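Local coordinates for protein NADP-dependent glyceraldehyde-3-phosphate dehydrogenase (PDB 3PRL) that probably oxidises glyceraldehyde 3-phosphate with NADP+ without phosphorylation, as an NADP-binding member of the aldehyde dehydrogenase family, at residues Leu276-Ile281 / Ala311-Leu316. Numbering follows the deposited sequence.
Sequences LTASQI and ANIKEL
Ala278 turns its methyl toward 311-316, where it meets Asn312, Ile313 and Leu316, and the tight part of this helix-helix contact is built around that one small group. Its CB lies 3.5 Å from CB of Asn312 and 3.9 Å from CG1 of Ile313. A residue this short suits the place because CA of Ala278 comes within 5.1 Å of CA of Ile313. The axes of the two short segments approach to 8.8 Å and cross at -45°. Leu316 reaches across with one branch: its CD1 rests against the backbone, 3.5 Å from O of Ala278 and 3.6 Å from N of Ser279. Leucine's forked end lets that methyl cover the helix turn while the residue stays partly exposed. Asn312 contributes its CB to the packing; with CG beside its own backbone N (chi1 -49°), the amide is directed back toward the N-terminal ends of the segments, where weak hydrogen bonds join ND2 to O of Leu274 and OD1 to NE2 of Gln308. On the sheet side, Ile281 and Ile313 meet loosely, CG2 of the first 4.5 Å from CD1 of the second. Branched Ile281 suits this buried place, since its side chain also packs on Ala266, Ile296 and Val299 of the underlying strands. The other margin is more open, and small, polar, partly exposed Ser279 fits an edge that Leu316 covers only in part. Helices 274-286 and 303-317 thus flank the sheet containing strands 264-268 and 296-302, away from the NADP-binding residues. Between these two segments the cohesion is apolar, resting on close fit rather than on directed polar bonds.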
ATOM      1  N   LEU D 276     -32.228 -19.717   6.506  1.00 40.14           N
ATOM      2  CA  LEU D 276     -31.228 -18.646   6.650  1.00 39.17           C
ATOM      3  C   LEU D 276     -31.600 -17.372   5.878  1.00 37.87           C
ATOM      4  O   LEU D 276     -31.480 -16.253   6.398  1.00 37.14           O
ATOM      5  CB  LEU D 276     -29.841 -19.161   6.218  1.00 39.56           C
ATOM      6  CG  LEU D 276     -28.594 -18.261   6.269  1.00 41.29           C
ATOM      7  CD1 LEU D 276     -28.397 -17.615   7.647  1.00 38.47           C
ATOM      8  CD2 LEU D 276     -27.343 -19.059   5.862  1.00 38.72           C
ATOM      9  N   THR D 277     -32.047 -17.542   4.636  1.00 37.37           N
ATOM     10  CA  THR D 277     -32.523 -16.409   3.844  1.00 35.94           C
ATOM     11  C   THR D 277     -33.679 -15.691   4.553  1.00 35.31           C
ATOM     12  O   THR D 277     -33.612 -14.484   4.770  1.00 34.48           O
ATOM     13  CB  THR D 277     -32.970 -16.838   2.438  1.00 36.14           C
ATOM     14  OG1 THR D 277     -31.909 -17.547   1.787  1.00 34.08           O
ATOM     15  CG2 THR D 277     -33.370 -15.620   1.606  1.00 33.78           C
ATOM     16  N   ALA D 278     -34.721 -16.436   4.920  1.00 35.65           N
ATOM     17  CA  ALA D 278     -35.881 -15.850   5.605  1.00 35.46           C
ATOM     18  C   ALA D 278     -35.462 -15.068   6.856  1.00 34.63           C
ATOM     19  O   ALA D 278     -35.976 -13.978   7.130  1.00 34.08           O
ATOM     20  CB  ALA D 278     -36.917 -16.930   5.956  1.00 36.25           C
ATOM     21  N   SER D 279     -34.524 -15.639   7.605  1.00 34.53           N
ATOM     22  CA  SER D 279     -34.028 -15.014   8.818  1.00 34.08           C
ATOM     23  C   SER D 279     -33.187 -13.760   8.533  1.00 32.50           C
ATOM     24  O   SER D 279     -33.392 -12.733   9.169  1.00 32.06           O
ATOM     25  CB  SER D 279     -33.254 -16.021   9.662  1.00 34.62           C
ATOM     26  OG  SER D 279     -32.947 -15.456  10.918  1.00 39.46           O
ATOM     27  N   GLN D 280     -32.273 -13.835   7.572  1.00 32.10           N
ATOM     28  CA  GLN D 280     -31.484 -12.650   7.174  1.00 31.30           C
ATOM     29  C   GLN D 280     -32.410 -11.540   6.660  1.00 31.52           C
ATOM     30  O   GLN D 280     -32.281 -10.375   7.053  1.00 31.81           O
ATOM     31  CB  GLN D 280     -30.416 -13.007   6.121  1.00 30.99           C
ATOM     32  CG  GLN D 280     -29.199 -13.826   6.645  1.00 29.76           C
ATOM     33  CD  GLN D 280     -28.310 -13.050   7.635  1.00 30.42           C
ATOM     34  OE1 GLN D 280     -27.535 -12.181   7.251  1.00 28.71           O
ATOM     35  NE2 GLN D 280     -28.419 -13.382   8.915  1.00 29.58           N
ATOM     36  N   ILE D 281     -33.355 -11.913   5.798  1.00 31.66           N
ATOM     37  CA  ILE D 281     -34.334 -10.966   5.244  1.00 31.68           C
ATOM     38  C   ILE D 281     -35.093 -10.190   6.321  1.00 31.95           C
ATOM     39  O   ILE D 281     -35.073  -8.958   6.313  1.00 31.58           O
ATOM     40  CB  ILE D 281     -35.296 -11.640   4.214  1.00 32.07           C
ATOM     41  CG1 ILE D 281     -34.539 -11.967   2.926  1.00 30.20           C
ATOM     42  CG2 ILE D 281     -36.462 -10.739   3.857  1.00 30.50           C
ATOM     43  CD1 ILE D 281     -33.519 -10.934   2.547  1.00 31.19           C
ATOM     44  N   ALA D 311     -43.632 -18.246   3.233  1.00 44.06           N
ATOM     45  CA  ALA D 311     -44.172 -18.950   4.391  1.00 44.95           C
ATOM     46  C   ALA D 311     -43.257 -18.779   5.610  1.00 44.14           C
ATOM     47  O   ALA D 311     -43.727 -18.435   6.702  1.00 43.74           O
ATOM     48  CB  ALA D 311     -44.403 -20.446   4.073  1.00 46.06           C
ATOM     49  N   ASN D 312     -41.955 -19.007   5.421  1.00 43.77           N
ATOM     50  CA  ASN D 312     -40.980 -18.827   6.504  1.00 43.45           C
ATOM     51  C   ASN D 312     -40.983 -17.382   6.995  1.00 42.91           C
ATOM     52  O   ASN D 312     -41.164 -17.127   8.189  1.00 43.21           O
ATOM     53  CB  ASN D 312     -39.566 -19.228   6.072  1.00 43.02           C
ATOM     54  CG  ASN D 312     -39.506 -20.595   5.399  1.00 45.54           C
ATOM     55  OD1 ASN D 312     -40.306 -21.494   5.681  1.00 44.70           O
ATOM     56  ND2 ASN D 312     -38.538 -20.756   4.502  1.00 43.45           N
ATOM     57  N   ILE D 313     -40.809 -16.446   6.059  1.00 42.05           N
ATOM     58  CA  ILE D 313     -40.876 -15.010   6.348  1.00 41.20           C
ATOM     59  C   ILE D 313     -42.118 -14.608   7.159  1.00 42.10           C
ATOM     60  O   ILE D 313     -41.996 -13.907   8.166  1.00 41.60           O
ATOM     61  CB  ILE D 313     -40.777 -14.165   5.063  1.00 40.46           C
ATOM     62  CG1 ILE D 313     -39.418 -14.391   4.384  1.00 38.04           C
ATOM     63  CG2 ILE D 313     -40.990 -12.671   5.387  1.00 38.04           C
ATOM     64  CD1 ILE D 313     -39.386 -14.002   2.918  1.00 39.79           C
ATOM     65  N   LYS D 314     -43.303 -15.053   6.733  1.00 43.45           N
ATOM     66  CA  LYS D 314     -44.532 -14.801   7.497  1.00 44.54           C
ATOM     67  C   LYS D 314     -44.373 -15.192   8.970  1.00 45.31           C
ATOM     68  O   LYS D 314     -44.748 -14.427   9.858  1.00 45.16           O
ATOM     69  CB  LYS D 314     -45.738 -15.526   6.878  1.00 45.56           C
ATOM     70  CG  LYS D 314     -47.073 -15.327   7.630  1.00 45.13           C
ATOM     71  CD  LYS D 314     -48.267 -15.719   6.767  1.00 47.12           C
ATOM     72  CE  LYS D 314     -49.482 -16.147   7.599  1.00 46.96           C
ATOM     73  NZ  LYS D 314     -50.149 -15.024   8.326  1.00 47.90           N
ATOM     74  N   GLU D 315     -43.798 -16.369   9.213  1.00 46.28           N
ATOM     75  CA  GLU D 315     -43.662 -16.905  10.569  1.00 47.58           C
ATOM     76  C   GLU D 315     -42.820 -16.006  11.470  1.00 46.04           C
ATOM     77  O   GLU D 315     -43.261 -15.646  12.571  1.00 46.15           O
ATOM     78  CB  GLU D 315     -43.089 -18.332  10.552  1.00 49.28           C
ATOM     79  CG  GLU D 315     -43.047 -19.023  11.921  1.00 55.68           C
ATOM     80  CD  GLU D 315     -41.837 -19.940  12.093  1.00 49.83           C
ATOM     81  OE1 GLU D 315     -42.007 -21.056  12.640  1.00 56.42           O
ATOM     82  OE2 GLU D 315     -40.714 -19.545  11.686  1.00 54.85           O
ATOM     83  N   LEU D 316     -41.625 -15.644  10.998  1.00 44.24           N
ATOM     84  CA  LEU D 316     -40.709 -14.816  11.780  1.00 42.89           C
ATOM     85  C   LEU D 316     -41.303 -13.434  12.042  1.00 42.75           C
ATOM     86  O   LEU D 316     -41.128 -12.884  13.118  1.00 42.32           O
ATOM     87  CB  LEU D 316     -39.329 -14.717  11.105  1.00 41.55           C
ATOM     88  CG  LEU D 316     -38.572 -16.014  10.758  1.00 41.53           C
ATOM     89  CD1 LEU D 316     -37.501 -15.734   9.714  1.00 41.05           C
ATOM     90  CD2 LEU D 316     -37.960 -16.699  11.976  1.00 41.90           C
TER